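Local coordinates for protein anthranilate-CoA ligase (Stigmatella aurantiaca, PDB 4WV3) that belongs to the AMP-binding enzymes of the ANL clan, a family with a large N-terminal and a smaller, separate C-terminal domain, at residues Leu6-Asn11 with Ser164-Ile169; Val13-Arg18 with Ser76-Val81. One frame throughout, in Å; residues are numbered along the deposited sequence.

Contact 1: residues Leu6-Asn11 with Ser164-Ile169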
# COMPACT_ATOMS: atom_id res chain seq x y z
N LEU A 6 8.23 18.64 -16.13
CA LEU A 6 9.45 18.38 -15.39
C LEU A 6 10.67 18.67 -16.26
O LEU A 6 10.58 18.62 -17.48
CB LEU A 6 9.49 16.92 -14.92
CG LEU A 6 8.44 16.50 -13.90
CD1 LEU A 6 8.47 14.99 -13.70
CD2 LEU A 6 8.67 17.22 -12.58
N PRO A 7 11.81 18.98 -15.62
CA PRO A 7 13.05 19.09 -16.38
C PRO A 7 13.45 17.72 -16.92
O PRO A 7 13.18 16.71 -16.26
CB PRO A 7 14.06 19.57 -15.34
CG PRO A 7 13.48 19.17 -14.02
CD PRO A 7 12.00 19.29 -14.19
N LEU A 8 14.09 17.68 -18.09
CA LEU A 8 14.48 16.41 -18.71
C LEU A 8 15.37 15.60 -17.78
O LEU A 8 15.26 14.38 -17.71
CB LEU A 8 15.19 16.67 -20.04
CG LEU A 8 15.49 15.43 -20.89
CD1 LEU A 8 14.20 14.73 -21.30
CD2 LEU A 8 16.32 15.80 -22.10
N TYR A 9 16.24 16.29 -17.06
CA TYR A 9 17.06 15.66 -16.04
C TYR A 9 16.55 16.02 -14.65
O TYR A 9 16.66 17.16 -14.20
CB TYR A 9 18.53 16.07 -16.20
CG TYR A 9 19.19 15.45 -17.40
CD1 TYR A 9 19.10 16.04 -18.65
CD2 TYR A 9 19.91 14.26 -17.29
CE1 TYR A 9 19.71 15.47 -19.76
CE2 TYR A 9 20.52 13.68 -18.39
CZ TYR A 9 20.41 14.29 -19.62
OH TYR A 9 21.02 13.73 -20.72
N TYR A 10 15.97 15.03 -13.98
CA TYR A 10 15.34 15.24 -12.68
C TYR A 10 15.75 14.15 -11.70
O TYR A 10 15.90 12.99 -12.07
CB TYR A 10 13.82 15.27 -12.83
CG TYR A 10 13.06 15.34 -11.53
CD1 TYR A 10 12.82 16.56 -10.90
CD2 TYR A 10 12.56 14.19 -10.93
CE1 TYR A 10 12.13 16.63 -9.71
CE2 TYR A 10 11.86 14.25 -9.74
CZ TYR A 10 11.65 15.47 -9.13
OH TYR A 10 10.95 15.54 -7.95
N ASN A 11 15.93 14.54 -10.44
CA ASN A 11 16.20 13.59 -9.37
C ASN A 11 15.14 13.69 -8.29
O ASN A 11 14.78 14.79 -7.86
CB ASN A 11 17.60 13.81 -8.79
CG ASN A 11 18.09 12.62 -7.98
OD1 ASN A 11 17.65 12.39 -6.86
ND2 ASN A 11 19.02 11.87 -8.56
N SER A 164 20.69 12.36 -13.19
CA SER A 164 19.74 11.33 -13.60
C SER A 164 18.68 11.88 -14.53
O SER A 164 18.14 12.97 -14.32
CB SER A 164 19.08 10.70 -12.37
OG SER A 164 18.35 11.66 -11.63
N HIS A 165 18.38 11.12 -15.58
CA HIS A 165 17.26 11.43 -16.46
C HIS A 165 16.00 11.25 -15.63
O HIS A 165 15.97 10.44 -14.71
CB HIS A 165 17.26 10.48 -17.65
CG HIS A 165 16.40 10.94 -18.80
ND1 HIS A 165 15.03 10.85 -18.79
CD2 HIS A 165 16.74 11.47 -20.00
CE1 HIS A 165 14.55 11.32 -19.93
NE2 HIS A 165 15.57 11.70 -20.68
N ARG A 166 14.95 12.01 -15.95
CA ARG A 166 13.71 11.90 -15.19
C ARG A 166 13.04 10.55 -15.40
O ARG A 166 12.16 10.16 -14.64
CB ARG A 166 12.75 13.05 -15.52
CG ARG A 166 12.18 13.01 -16.93
CD ARG A 166 11.04 14.01 -17.07
NE ARG A 166 10.45 14.00 -18.40
CZ ARG A 166 10.51 15.01 -19.26
NH1 ARG A 166 11.15 16.13 -18.93
NH2 ARG A 166 9.94 14.91 -20.45
N GLU A 167 13.48 9.83 -16.43
CA GLU A 167 12.93 8.52 -16.74
C GLU A 167 13.80 7.39 -16.20
O GLU A 167 13.46 6.21 -16.33
CB GLU A 167 12.73 8.37 -18.25
CG GLU A 167 11.82 9.42 -18.85
CD GLU A 167 11.64 9.25 -20.35
OE1 GLU A 167 12.02 8.19 -20.88
OE2 GLU A 167 11.12 10.19 -20.99
N ASP A 168 14.93 7.74 -15.60
CA ASP A 168 15.81 6.75 -14.99
C ASP A 168 15.18 6.16 -13.74
O ASP A 168 14.49 6.85 -13.00
CB ASP A 168 17.17 7.36 -14.64
CG ASP A 168 18.09 7.47 -15.84
OD1 ASP A 168 17.99 6.62 -16.75
OD2 ASP A 168 18.93 8.40 -15.86
N ILE A 169 15.42 4.87 -13.52
CA ILE A 169 14.87 4.17 -12.36
C ILE A 169 15.53 4.64 -11.07
O ILE A 169 16.75 4.76 -10.99
CB ILE A 169 15.06 2.64 -12.49
CG1 ILE A 169 14.51 2.15 -13.83
CG2 ILE A 169 14.40 1.92 -11.33
CD1 ILE A 169 13.03 2.43 -14.02
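Arg166 does most of the joining in this loop-to-loop contact, in which the irregular N-terminal segment Leu6-Asn11, bent at Leu8, runs beside a type I beta turn, His165 to Asp168, just before strand 169-175. Arg166 N donates to Leu8 O at 3.0 Å in a fairly straight bond (161° at the hydrogen), approaching from above the carbonyl plane. Arg166 CB packs on Tyr10 CB. CG takes the crowded position between N and the carbonyl carbon, and the chain then extends to NE, so that CD lies against Leu6 CB and Arg166 NH1 reaches Pro7 O in a weak hydrogen bond of 3.4 Å. Leu8 CD1 sits over one face of the guanidinium and also meets His165 NE2.

The imidazole of His165 is hemmed in as well. Leu8 O lies 3.6 Å above the plane of this ring, over its centre, while the ring edge is turned to the face of Tyr9, centroids 5.6 Å apart and planes at 59°.

At the far end Ser164 OG links two groups: it donates to Tyr10 O at 2.8 Å and accepts a weak bond from Asn11 ND2. Asn11 OD1 takes the N-H of Val13 in an Asx turn leading to helix 14-17. Pro193 of helix 191-204 adjoins Leu6 and Tyr10.

The turn is itself braced from within. His165 N bonds Asp168 OD2, and Glu167 N donates a hydrogen bond to His165 ND1 at 3.0 Å, in the plane of the imidazole, which helps to fix the rotation of that ring.

Contact 2: residues Val13-Arg18 with Ser76-Val81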
# COMPACT_ATOMS: atom_id res chain seq x y z
N VAL A 13 15.22 13.27 -5.29
CA VAL A 13 15.69 13.84 -4.03
C VAL A 13 15.17 15.28 -3.90
O VAL A 13 15.19 15.86 -2.82
CB VAL A 13 17.23 13.82 -3.92
CG1 VAL A 13 17.85 14.90 -4.79
CG2 VAL A 13 17.66 13.98 -2.47
N ASP A 14 14.70 15.83 -5.01
CA ASP A 14 14.11 17.17 -5.02
C ASP A 14 12.84 17.21 -4.18
O ASP A 14 12.46 18.26 -3.68
CB ASP A 14 13.82 17.62 -6.45
CG ASP A 14 13.25 19.03 -6.50
OD1 ASP A 14 14.03 19.99 -6.35
OD2 ASP A 14 12.03 19.17 -6.69
N ILE A 15 12.18 16.06 -4.04
CA ILE A 15 11.00 15.93 -3.19
C ILE A 15 11.32 16.44 -1.79
O ILE A 15 10.52 17.13 -1.16
CB ILE A 15 10.53 14.46 -3.12
CG1 ILE A 15 9.97 14.02 -4.47
CG2 ILE A 15 9.47 14.28 -2.04
CD1 ILE A 15 8.72 14.76 -4.89
N LEU A 16 12.52 16.12 -1.32
CA LEU A 16 13.02 16.62 -0.04
C LEU A 16 13.66 18.00 -0.21
O LEU A 16 13.42 18.90 0.60
CB LEU A 16 14.04 15.64 0.54
CG LEU A 16 15.02 16.19 1.58
CD1 LEU A 16 14.30 16.57 2.87
CD2 LEU A 16 16.13 15.18 1.86
N GLU A 17 14.45 18.16 -1.26
CA GLU A 17 15.28 19.35 -1.42
C GLU A 17 14.57 20.58 -1.99
O GLU A 17 15.18 21.64 -2.12
CB GLU A 17 16.53 19.02 -2.24
CG GLU A 17 17.48 18.05 -1.56
CD GLU A 17 18.78 17.87 -2.30
OE1 GLU A 17 18.96 18.51 -3.36
OE2 GLU A 17 19.63 17.08 -1.83
N ARG A 18 13.29 20.44 -2.32
CA ARG A 18 12.50 21.59 -2.76
C ARG A 18 12.04 22.39 -1.55
O ARG A 18 11.46 23.47 -1.68
CB ARG A 18 11.30 21.16 -3.60
CG ARG A 18 10.24 20.38 -2.83
CD ARG A 18 9.28 19.65 -3.76
NE ARG A 18 8.35 20.55 -4.43
CZ ARG A 18 8.48 20.98 -5.68
NH1 ARG A 18 9.53 20.60 -6.40
NH2 ARG A 18 7.58 21.79 -6.21
N SER A 76 18.13 6.84 4.48
CA SER A 76 18.74 5.85 3.60
C SER A 76 18.12 5.94 2.21
O SER A 76 18.83 5.92 1.21
CB SER A 76 18.56 4.44 4.16
OG SER A 76 19.25 4.28 5.39
N PHE A 77 16.80 6.06 2.17
CA PHE A 77 16.07 6.14 0.91
C PHE A 77 16.53 7.31 0.04
O PHE A 77 16.88 7.13 -1.12
CB PHE A 77 14.56 6.23 1.16
CG PHE A 77 13.74 6.28 -0.09
CD1 PHE A 77 13.37 5.12 -0.75
CD2 PHE A 77 13.32 7.50 -0.62
CE1 PHE A 77 12.61 5.16 -1.90
CE2 PHE A 77 12.56 7.54 -1.77
CZ PHE A 77 12.20 6.37 -2.41
N PHE A 78 16.53 8.50 0.62
CA PHE A 78 16.93 9.69 -0.12
C PHE A 78 18.44 9.75 -0.35
O PHE A 78 18.90 10.43 -1.27
CB PHE A 78 16.43 10.96 0.57
CG PHE A 78 14.98 11.25 0.30
CD1 PHE A 78 14.58 11.79 -0.91
CD2 PHE A 78 14.01 10.99 1.25
CE1 PHE A 78 13.25 12.06 -1.17
CE2 PHE A 78 12.68 11.25 1.00
CZ PHE A 78 12.30 11.79 -0.21
N GLY A 79 19.19 9.04 0.47
CA GLY A 79 20.62 8.92 0.26
C GLY A 79 20.91 8.09 -0.98
O GLY A 79 21.81 8.40 -1.75
N ILE A 80 20.13 7.03 -1.16
CA ILE A 80 20.26 6.15 -2.32
C ILE A 80 19.80 6.84 -3.60
O ILE A 80 20.48 6.80 -4.62
CB ILE A 80 19.44 4.86 -2.12
CG1 ILE A 80 19.98 4.05 -0.95
CG2 ILE A 80 19.46 4.02 -3.39
CD1 ILE A 80 19.00 3.03 -0.41
N VAL A 81 18.63 7.47 -3.53
CA VAL A 81 18.03 8.13 -4.69
C VAL A 81 18.90 9.28 -5.22
O VAL A 81 19.10 9.40 -6.43
CB VAL A 81 16.61 8.65 -4.37
CG1 VAL A 81 16.09 9.53 -5.49
CG2 VAL A 81 15.67 7.48 -4.12
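Helix-against-helix packing of the large domain brings the short N-terminal helix 14-17 onto helix 71-83, the connection in a beta-alpha-beta crossover between the neighbouring parallel strands 62-66 and 86-89. The contact is buried and apolar, and one side chain, Phe78, dominates it.

With CG anti to the carbonyl carbon (chi1 -79°), the phenyl ring projects from helix 71-83 toward Val13, Ile15 and Leu16. Leu16 lays its CB over one face in a CH-pi contact, 4.2 Å from the ring centroid and 15° off the normal. On the opposite face lies CD2 of the preceding Phe77, so the ring is sandwiched between its own helix and the partner. Its rim is occupied too: Val13 CA lies 3.9 Å from Phe78 CD1, near the ring plane, and Ile15 CB comes to 4.1 Å from Phe78 CE1, the two side chains crossing at about a right angle. Val13 CG2, anti to the backbone N, adds a touch on Phe78 CD1. One turn further on, Val81 directs CG1, likewise anti to its N, at Val13 N.

Leu228 and Ile229 of helix 221-234 also pack on Phe78, while Phe38 and Val41 of helix 38-54 meet Leu16. Beyond the apolar patch, Glu17 OE2 forms a salt bridge with Lys82 NZ, a charged tie between the two helices.

Arg18 binds back to Asp14 and on to helix 221-234: its NE bonds Tyr233 O, and Arg18 NH1 makes a salt bridge to the syn lone pair of Asp14 OD2 at 2.9 Å, in the guanidinium plane.

In the fold
The two contacts are nested along the chain: 6-11 and 13-18 follow each other at the N-terminus, and 76-81 comes before 164-169, so contact 2 lies inside the loop closed by contact 1. Their centres are 13 Å apart, on the same side of the chain's centre. They meet directly, through a probable hydrogen bond from Asn11 ND2 to Val81 O and the packing of Tyr10 OH on Ile15 CD1. Together they join the N-terminal segment to the large domain, at helix 71-83, which connects two strands of the five-stranded parallel sheet, and at the approach to strand 169-175, without contributing residues to the ligand pocket.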